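Local coordinates for LPXTG cell wall surface protein (PDB 4IGB) that is a peptidoglycan-anchored surface protein of Streptococcus gordonii, probably an adhesin, of which this chain holds the N-terminal N1 and N2 domains, at residues N88-F94 with D106-N112; T188-M194 with N267-F271; D27-L33 with G284-K289. All coordinates share one frame; numbering follows the deposited sequence.

Contact 1. Residues N88-F94 with D106-N112; sequences NPLSLKF and DAYLNFN
K93 and Y108 lie side by side on one face of a beta hairpin, the antiparallel pair of strands 84-100 and 103-118 in a large sheet of the N1 domain. K93 is stretched out fully, with CG anti to its backbone N (chi1 -179°). Its methylenes run alongside the tyrosine, CG of K93 3.6 Å from Y108 CE1. R181 makes a cation-pi contact with the same ring. At the tip of the lysine, NZ forms a long salt bridge with OD2 of D106. A water closes the gap between them, accepting a hydrogen bond from K93 NZ and donating one to D106 OD2. The other carboxylate oxygen, OD1, accepts from N96 N, which ties D106 to the backbone of strand 84-100 just past F94.

L90, L92, F94, A107, L109 and F111 face the other way, into the core. The CB atoms of F94 and A107 meet at 4.0 Å. L109 CB comes to the edge of the F94 ring. F111 points the same way as L90, and F138 and F139 of strand 135-142 meet its ring edge-to-face. The backbones are joined at L92 and L109, and at F94 and A107, by paired N-H...O bonds. On the face of K93 and Y108, N110 ND2 donates to N112 OD1 at 2.8 Å, with that oxygen lying in the N110 amide plane.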
# COMPACT_ATOMS: atom_id res chain seq x y z
N ASN B 88 22.20 3.63 3.40
CA ASN B 88 21.61 4.20 2.19
C ASN B 88 22.27 3.77 0.89
O ASN B 88 22.76 4.62 0.14
CB ASN B 88 21.64 5.73 2.29
CG ASN B 88 20.68 6.26 3.32
OD1 ASN B 88 21.08 6.75 4.37
ND2 ASN B 88 19.39 6.12 3.04
N PRO B 89 22.28 2.46 0.60
CA PRO B 89 23.01 2.02 -0.60
C PRO B 89 22.27 2.32 -1.89
O PRO B 89 22.87 2.39 -2.97
CB PRO B 89 23.14 0.50 -0.40
CG PRO B 89 22.03 0.14 0.58
CD PRO B 89 21.87 1.34 1.46
N LEU B 90 20.96 2.49 -1.79
CA LEU B 90 20.13 2.47 -2.98
C LEU B 90 18.81 3.17 -2.74
O LEU B 90 18.07 2.84 -1.81
CB LEU B 90 19.87 1.03 -3.43
CG LEU B 90 19.11 0.90 -4.75
CD1 LEU B 90 19.92 1.54 -5.88
CD2 LEU B 90 18.81 -0.56 -5.09
N SER B 91 18.50 4.12 -3.62
CA SER B 91 17.23 4.82 -3.63
C SER B 91 16.61 4.75 -5.03
O SER B 91 17.26 5.11 -6.03
CB SER B 91 17.44 6.28 -3.22
OG SER B 91 16.28 7.04 -3.50
N LEU B 92 15.36 4.29 -5.12
CA LEU B 92 14.73 4.06 -6.42
C LEU B 92 13.45 4.83 -6.60
O LEU B 92 12.74 5.13 -5.65
CB LEU B 92 14.39 2.57 -6.59
CG LEU B 92 15.58 1.62 -6.45
CD1 LEU B 92 15.09 0.19 -6.40
CD2 LEU B 92 16.54 1.84 -7.62
N LYS B 93 13.10 5.07 -7.85
CA LYS B 93 11.78 5.57 -8.18
C LYS B 93 11.16 4.67 -9.25
O LYS B 93 11.83 4.30 -10.22
CB LYS B 93 11.87 7.01 -8.67
CG LYS B 93 10.53 7.62 -9.00
CD LYS B 93 10.69 9.00 -9.61
CE LYS B 93 9.33 9.53 -10.09
NZ LYS B 93 9.44 10.98 -10.45
N PHE B 94 9.89 4.30 -9.05
CA PHE B 94 9.11 3.70 -10.12
C PHE B 94 8.11 4.74 -10.59
O PHE B 94 7.25 5.15 -9.83
CB PHE B 94 8.38 2.44 -9.65
CG PHE B 94 9.30 1.34 -9.20
CD1 PHE B 94 9.62 0.30 -10.06
CD2 PHE B 94 9.84 1.34 -7.92
CE1 PHE B 94 10.48 -0.72 -9.65
CE2 PHE B 94 10.71 0.33 -7.51
CZ PHE B 94 11.02 -0.71 -8.37
N ASP B 106 3.32 7.55 -8.46
CA ASP B 106 4.70 7.06 -8.49
C ASP B 106 5.04 6.30 -7.21
O ASP B 106 4.43 6.53 -6.17
CB ASP B 106 5.70 8.20 -8.65
CG ASP B 106 5.44 9.05 -9.87
OD1 ASP B 106 5.07 8.50 -10.93
OD2 ASP B 106 5.57 10.28 -9.77
N ALA B 107 6.02 5.40 -7.29
CA ALA B 107 6.52 4.73 -6.11
C ALA B 107 7.97 5.11 -5.85
O ALA B 107 8.76 5.32 -6.78
CB ALA B 107 6.41 3.23 -6.25
N TYR B 108 8.32 5.19 -4.58
CA TYR B 108 9.70 5.39 -4.18
C TYR B 108 10.08 4.24 -3.27
O TYR B 108 9.31 3.86 -2.40
CB TYR B 108 9.87 6.75 -3.49
CG TYR B 108 9.56 7.89 -4.42
CD1 TYR B 108 10.58 8.53 -5.11
CD2 TYR B 108 8.26 8.28 -4.67
CE1 TYR B 108 10.32 9.56 -5.99
CE2 TYR B 108 7.98 9.32 -5.56
CZ TYR B 108 9.01 9.94 -6.21
OH TYR B 108 8.76 10.95 -7.09
N LEU B 109 11.25 3.67 -3.51
CA LEU B 109 11.73 2.56 -2.70
C LEU B 109 13.14 2.89 -2.24
O LEU B 109 14.08 2.89 -3.03
CB LEU B 109 11.71 1.25 -3.50
CG LEU B 109 11.87 -0.02 -2.69
CD1 LEU B 109 10.68 -0.16 -1.77
CD2 LEU B 109 12.00 -1.25 -3.60
N ASN B 110 13.28 3.20 -0.96
CA ASN B 110 14.57 3.56 -0.41
C ASN B 110 15.11 2.49 0.53
O ASN B 110 14.45 2.09 1.50
CB ASN B 110 14.51 4.93 0.28
CG ASN B 110 15.90 5.49 0.54
OD1 ASN B 110 16.61 5.86 -0.40
ND2 ASN B 110 16.30 5.52 1.80
N PHE B 111 16.31 2.00 0.22
CA PHE B 111 17.03 1.15 1.14
C PHE B 111 17.76 2.05 2.11
O PHE B 111 18.76 2.67 1.77
CB PHE B 111 18.00 0.21 0.40
CG PHE B 111 17.31 -0.91 -0.30
CD1 PHE B 111 16.65 -0.69 -1.51
CD2 PHE B 111 17.27 -2.18 0.26
CE1 PHE B 111 15.99 -1.72 -2.16
CE2 PHE B 111 16.59 -3.22 -0.38
CZ PHE B 111 15.96 -2.99 -1.59
N ASN B 112 17.23 2.13 3.33
CA ASN B 112 17.82 2.99 4.35
C ASN B 112 19.10 2.37 4.84
O ASN B 112 20.06 3.08 5.15
CB ASN B 112 16.84 3.15 5.50
CG ASN B 112 15.49 3.65 5.03
OD1 ASN B 112 15.39 4.69 4.37
ND2 ASN B 112 14.44 2.88 5.33
O HOH W 1 6.97 11.53 -11.59

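Contact 2. Residues T188-M194 with N267-F271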
# COMPACT_ATOMS: atom_id res chain seq x y z
N THR B 188 -1.30 12.99 -0.99
CA THR B 188 -1.55 11.58 -1.30
C THR B 188 -2.40 10.95 -0.20
O THR B 188 -1.91 10.67 0.89
CB THR B 188 -0.23 10.79 -1.50
OG1 THR B 188 0.58 11.44 -2.50
CG2 THR B 188 -0.52 9.35 -1.93
N ASP B 189 -3.68 10.76 -0.50
CA ASP B 189 -4.66 10.17 0.42
C ASP B 189 -4.63 8.63 0.38
O ASP B 189 -5.33 7.97 1.14
CB ASP B 189 -6.07 10.67 0.07
CG ASP B 189 -6.34 10.68 -1.46
OD1 ASP B 189 -5.59 10.02 -2.23
OD2 ASP B 189 -7.30 11.36 -1.91
N LEU B 190 -3.84 8.07 -0.52
CA LEU B 190 -3.75 6.61 -0.65
C LEU B 190 -3.08 5.97 0.55
O LEU B 190 -2.12 6.51 1.09
CB LEU B 190 -2.98 6.24 -1.92
CG LEU B 190 -3.51 6.83 -3.22
CD1 LEU B 190 -2.62 6.46 -4.39
CD2 LEU B 190 -4.97 6.39 -3.47
N LYS B 191 -3.59 4.81 0.95
CA LYS B 191 -3.01 4.08 2.07
C LYS B 191 -2.26 2.86 1.56
O LYS B 191 -2.86 1.88 1.09
CB LYS B 191 -4.10 3.69 3.09
CG LYS B 191 -4.84 4.91 3.66
CD LYS B 191 -3.91 5.90 4.35
CE LYS B 191 -4.65 7.21 4.62
NZ LYS B 191 -3.74 8.30 5.07
N LEU B 192 -0.94 2.91 1.66
CA LEU B 192 -0.12 1.88 1.08
C LEU B 192 -0.45 0.53 1.69
O LEU B 192 -0.52 0.40 2.90
CB LEU B 192 1.36 2.17 1.33
CG LEU B 192 2.27 1.05 0.85
CD1 LEU B 192 2.17 0.89 -0.68
CD2 LEU B 192 3.72 1.32 1.28
N VAL B 193 -0.62 -0.48 0.85
CA VAL B 193 -0.78 -1.84 1.33
C VAL B 193 0.38 -2.72 0.89
O VAL B 193 0.88 -2.62 -0.24
CB VAL B 193 -2.11 -2.46 0.85
CG1 VAL B 193 -2.16 -3.96 1.14
CG2 VAL B 193 -3.28 -1.73 1.50
N MET B 194 0.84 -3.55 1.82
CA MET B 194 1.85 -4.55 1.50
C MET B 194 1.31 -5.94 1.85
O MET B 194 0.53 -6.09 2.79
CB MET B 194 3.15 -4.28 2.22
CG MET B 194 3.92 -3.07 1.65
SD MET B 194 5.63 -2.97 2.23
CE MET B 194 6.39 -4.29 1.28
N ASN B 267 0.74 6.95 3.14
CA ASN B 267 1.14 6.49 1.81
C ASN B 267 2.51 5.81 1.86
O ASN B 267 3.10 5.51 0.82
CB ASN B 267 1.15 7.66 0.83
CG ASN B 267 2.12 8.78 1.26
OD1 ASN B 267 2.28 9.05 2.45
ND2 ASN B 267 2.76 9.41 0.30
N SER B 268 3.04 5.58 3.06
CA SER B 268 4.32 4.91 3.17
C SER B 268 4.39 3.82 4.23
O SER B 268 3.53 3.70 5.11
CB SER B 268 5.45 5.92 3.44
OG SER B 268 5.24 6.50 4.70
N MET B 269 5.46 3.05 4.16
CA MET B 269 5.71 2.01 5.15
C MET B 269 7.21 1.78 5.23
O MET B 269 7.87 1.64 4.20
CB MET B 269 4.98 0.71 4.77
CG MET B 269 4.87 -0.31 5.90
SD MET B 269 3.74 -1.70 5.55
CE MET B 269 2.27 -0.88 4.97
N ASN B 270 7.74 1.75 6.45
CA ASN B 270 9.14 1.39 6.66
C ASN B 270 9.17 -0.06 7.11
O ASN B 270 8.91 -0.36 8.27
CB ASN B 270 9.78 2.33 7.69
CG ASN B 270 11.24 1.99 8.00
OD1 ASN B 270 11.84 2.47 8.97
ND2 ASN B 270 11.81 1.13 7.17
N PHE B 271 9.45 -0.96 6.18
CA PHE B 271 9.49 -2.39 6.46
C PHE B 271 10.92 -2.88 6.43
O PHE B 271 11.85 -2.12 6.17
CB PHE B 271 8.64 -3.18 5.46
CG PHE B 271 9.17 -3.15 4.04
CD1 PHE B 271 8.91 -2.07 3.21
CD2 PHE B 271 9.94 -4.20 3.54
CE1 PHE B 271 9.39 -2.04 1.90
CE2 PHE B 271 10.42 -4.18 2.23
CZ PHE B 271 10.15 -3.10 1.41
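Residues 188-194 and 267-271 run roughly the same way, their end-to-end directions 32° apart, and meet through side chains more than through backbone. M194 and F271 make a Met-aromatic contact. The methionine is bent at chi3 (75°), which brings its methyl over the middle of the ring. CE sits 3.8 Å from the F271 centroid, 9° off the ring normal, as a CH-pi contact. SD approaches more obliquely and is 3.5 Å from F271 CD1. M269 reaches M194 from beside this pair, the two SD atoms 4.0 Å apart. Its own methyl turns back to the carbonyl O of L192. One branch of L192 packs on the same methionine, with L192 CD2 3.8 Å from M269 CB.

At the other end carbon again meets carbon. The methyl CG2 of T188 touches N267 CB at 3.6 Å, and the two side chains cross at about a right angle. Their polar ends are held by strand 170-182: T188 OG1 bonds to Y182 N and N267 ND2 to I180 O. The whole is packing inside the N1 domain, between two sheets. Strand 268-274 lies next to 170-182, 193-194 pairs with 261-264, and F283 and L285 of strand 280-287 touch M194 and L192.

Contact 3. Residues D27-L33 with G284-K289; sequences DIRKFNL and GLYIEK. With SO4 (sulfate ion), chain J.
Backbone bonds join R29 and I287 as an antiparallel hydrogen-bonded pair. R29 N donates to I287 O at 2.7 Å, and I287 N returns a bond to R29 O. F31 N adds a nearly straight bond to L285 O (2.8 Å, 172° at the hydrogen). A water bridges F31 O and L285 N.

The apolar contacts form two groups. In one, F31 crosses I287 at about a right angle, CZ 3.5 Å from I287 CG2, and L33 CD2 meets L285 CD1. In the other, I28 CD1 comes to 3.5 Å from Y286 CD1, and K30 lies alongside the tyrosine with CG near Y286 CE1. Strand 29-30 is the edge strand of a six-stranded antiparallel sheet of the N1 domain, added beside strand 280-287.

Charged groups complete the contact. K289 NZ bonds to D27 OD1 at 3.2 Å in a salt bridge, approaching from above the carboxylate plane. K324 takes the other oxygen, D27 OD2. A sulfate, probably from the crystallisation liquor, sits at the edge of the Y286 ring. Its O2 lies 2.4 Å from Y286 OH, too short to be taken at face value, and accepts a weak hydrogen bond from K30 NZ. K30 NZ also forms a salt bridge with E146 and a hydrogen bond to S147 O.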
# COMPACT_ATOMS: atom_id res chain seq x y z
N ASP B 27 -8.95 -8.63 -4.08
CA ASP B 27 -9.07 -7.87 -5.32
C ASP B 27 -8.42 -6.49 -5.18
O ASP B 27 -8.90 -5.51 -5.73
CB ASP B 27 -10.54 -7.71 -5.69
CG ASP B 27 -10.74 -7.20 -7.10
OD1 ASP B 27 -9.80 -7.32 -7.91
OD2 ASP B 27 -11.85 -6.70 -7.40
N ILE B 28 -7.33 -6.40 -4.43
CA ILE B 28 -6.70 -5.10 -4.26
C ILE B 28 -5.93 -4.73 -5.53
O ILE B 28 -5.70 -5.57 -6.40
CB ILE B 28 -5.81 -5.04 -3.02
CG1 ILE B 28 -4.72 -6.10 -3.10
CG2 ILE B 28 -6.66 -5.20 -1.77
CD1 ILE B 28 -3.84 -6.16 -1.89
N ARG B 29 -5.57 -3.46 -5.67
CA ARG B 29 -4.82 -3.06 -6.84
C ARG B 29 -3.33 -3.25 -6.63
O ARG B 29 -2.77 -2.71 -5.68
CB ARG B 29 -5.07 -1.60 -7.19
CG ARG B 29 -4.21 -1.17 -8.35
CD ARG B 29 -4.65 0.15 -8.90
NE ARG B 29 -4.02 0.39 -10.19
CZ ARG B 29 -4.41 1.32 -11.04
NH1 ARG B 29 -5.46 2.09 -10.74
NH2 ARG B 29 -3.77 1.46 -12.19
N LYS B 30 -2.70 -3.98 -7.53
CA LYS B 30 -1.26 -4.14 -7.49
C LYS B 30 -0.63 -3.15 -8.46
O LYS B 30 -0.94 -3.16 -9.66
CB LYS B 30 -0.86 -5.57 -7.86
CG LYS B 30 0.63 -5.89 -7.67
CD LYS B 30 0.89 -7.37 -7.96
CE LYS B 30 2.20 -7.84 -7.31
NZ LYS B 30 2.57 -9.21 -7.77
N PHE B 31 0.25 -2.29 -7.96
CA PHE B 31 0.83 -1.28 -8.83
C PHE B 31 1.82 -1.89 -9.83
O PHE B 31 2.36 -2.98 -9.61
CB PHE B 31 1.52 -0.20 -8.00
CG PHE B 31 0.57 0.71 -7.27
CD1 PHE B 31 -0.37 1.45 -7.97
CD2 PHE B 31 0.62 0.82 -5.89
CE1 PHE B 31 -1.25 2.29 -7.30
CE2 PHE B 31 -0.24 1.66 -5.22
CZ PHE B 31 -1.19 2.40 -5.93
N ASN B 32 2.08 -1.16 -10.90
CA ASN B 32 3.06 -1.57 -11.90
C ASN B 32 4.47 -1.14 -11.53
O ASN B 32 4.83 0.03 -11.63
CB ASN B 32 2.68 -1.00 -13.27
CG ASN B 32 1.36 -1.53 -13.77
OD1 ASN B 32 1.12 -2.73 -13.70
ND2 ASN B 32 0.49 -0.64 -14.25
N LEU B 33 5.27 -2.11 -11.10
CA LEU B 33 6.67 -1.84 -10.79
C LEU B 33 7.48 -2.84 -11.58
O LEU B 33 7.32 -4.05 -11.39
CB LEU B 33 6.95 -2.00 -9.30
CG LEU B 33 6.52 -0.89 -8.35
CD1 LEU B 33 5.03 -0.69 -8.43
CD2 LEU B 33 6.92 -1.27 -6.93
N GLY B 284 5.08 -6.89 -3.97
CA GLY B 284 4.49 -5.84 -4.79
C GLY B 284 4.04 -4.71 -3.90
O GLY B 284 4.17 -4.79 -2.68
N LEU B 285 3.52 -3.64 -4.48
CA LEU B 285 2.91 -2.60 -3.67
C LEU B 285 1.47 -2.45 -4.11
O LEU B 285 1.16 -2.55 -5.29
CB LEU B 285 3.65 -1.27 -3.79
CG LEU B 285 5.14 -1.26 -3.44
CD1 LEU B 285 5.71 0.13 -3.71
CD2 LEU B 285 5.34 -1.64 -1.99
N TYR B 286 0.58 -2.21 -3.15
CA TYR B 286 -0.84 -2.25 -3.45
C TYR B 286 -1.59 -1.08 -2.83
O TYR B 286 -1.07 -0.37 -1.96
CB TYR B 286 -1.46 -3.53 -2.90
CG TYR B 286 -0.75 -4.82 -3.24
CD1 TYR B 286 -1.25 -5.68 -4.21
CD2 TYR B 286 0.40 -5.22 -2.55
CE1 TYR B 286 -0.62 -6.87 -4.52
CE2 TYR B 286 1.03 -6.43 -2.85
CZ TYR B 286 0.52 -7.24 -3.84
OH TYR B 286 1.16 -8.43 -4.13
N ILE B 287 -2.82 -0.89 -3.29
CA ILE B 287 -3.83 -0.17 -2.53
C ILE B 287 -5.14 -0.92 -2.68
O ILE B 287 -5.35 -1.69 -3.63
CB ILE B 287 -4.06 1.28 -3.03
CG1 ILE B 287 -4.48 1.28 -4.50
CG2 ILE B 287 -2.83 2.15 -2.80
CD1 ILE B 287 -4.97 2.63 -5.00
N GLU B 288 -6.03 -0.67 -1.73
CA GLU B 288 -7.37 -1.23 -1.80
C GLU B 288 -8.18 -0.46 -2.83
O GLU B 288 -7.79 0.64 -3.23
CB GLU B 288 -8.01 -1.20 -0.41
CG GLU B 288 -7.24 -2.07 0.57
CD GLU B 288 -7.43 -1.67 2.02
OE1 GLU B 288 -8.26 -2.32 2.69
OE2 GLU B 288 -6.75 -0.71 2.49
N LYS B 289 -9.29 -1.04 -3.26
CA LYS B 289 -10.09 -0.48 -4.36
C LYS B 289 -11.37 0.19 -3.91
O LYS B 289 -12.19 -0.42 -3.23
CB LYS B 289 -10.49 -1.59 -5.35
CG LYS B 289 -9.50 -1.87 -6.46
CD LYS B 289 -10.13 -2.77 -7.52
CE LYS B 289 -9.06 -3.39 -8.41
NZ LYS B 289 -9.63 -4.43 -9.33
S SO4 J . -0.67 -10.85 -6.11
O1 SO4 J . -1.02 -12.03 -5.34
O2 SO4 J . 0.52 -10.23 -5.54
O3 SO4 J . -1.79 -9.91 -6.09
O4 SO4 J . -0.35 -11.23 -7.49
O HOH W 2 3.56 -4.03 -7.31

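All three contacts lie in the N1 domain. Contact 2 and contact 3 are the closest pair, their centres about 11 Å apart. V193 of contact 2 is probably hydrogen-bonded to Y286 of contact 3, V193 N to Y286 O at 2.8 Å. Contact 1, its centre about 18 Å from that of contact 3, reaches it through the core: F94 CD1 is 3.6 Å from L33 CB, and A107 packs on L285. Contacts 1 and 2 share the eight-stranded sheet, with centres about 14 Å apart. N112 and N270 touch there. Along the chain, contacts 1 and 2 follow one another inside the long loop closed by contact 3. None includes the sodium ligands D198, D200 and T248. The sulfate belongs to contact 3.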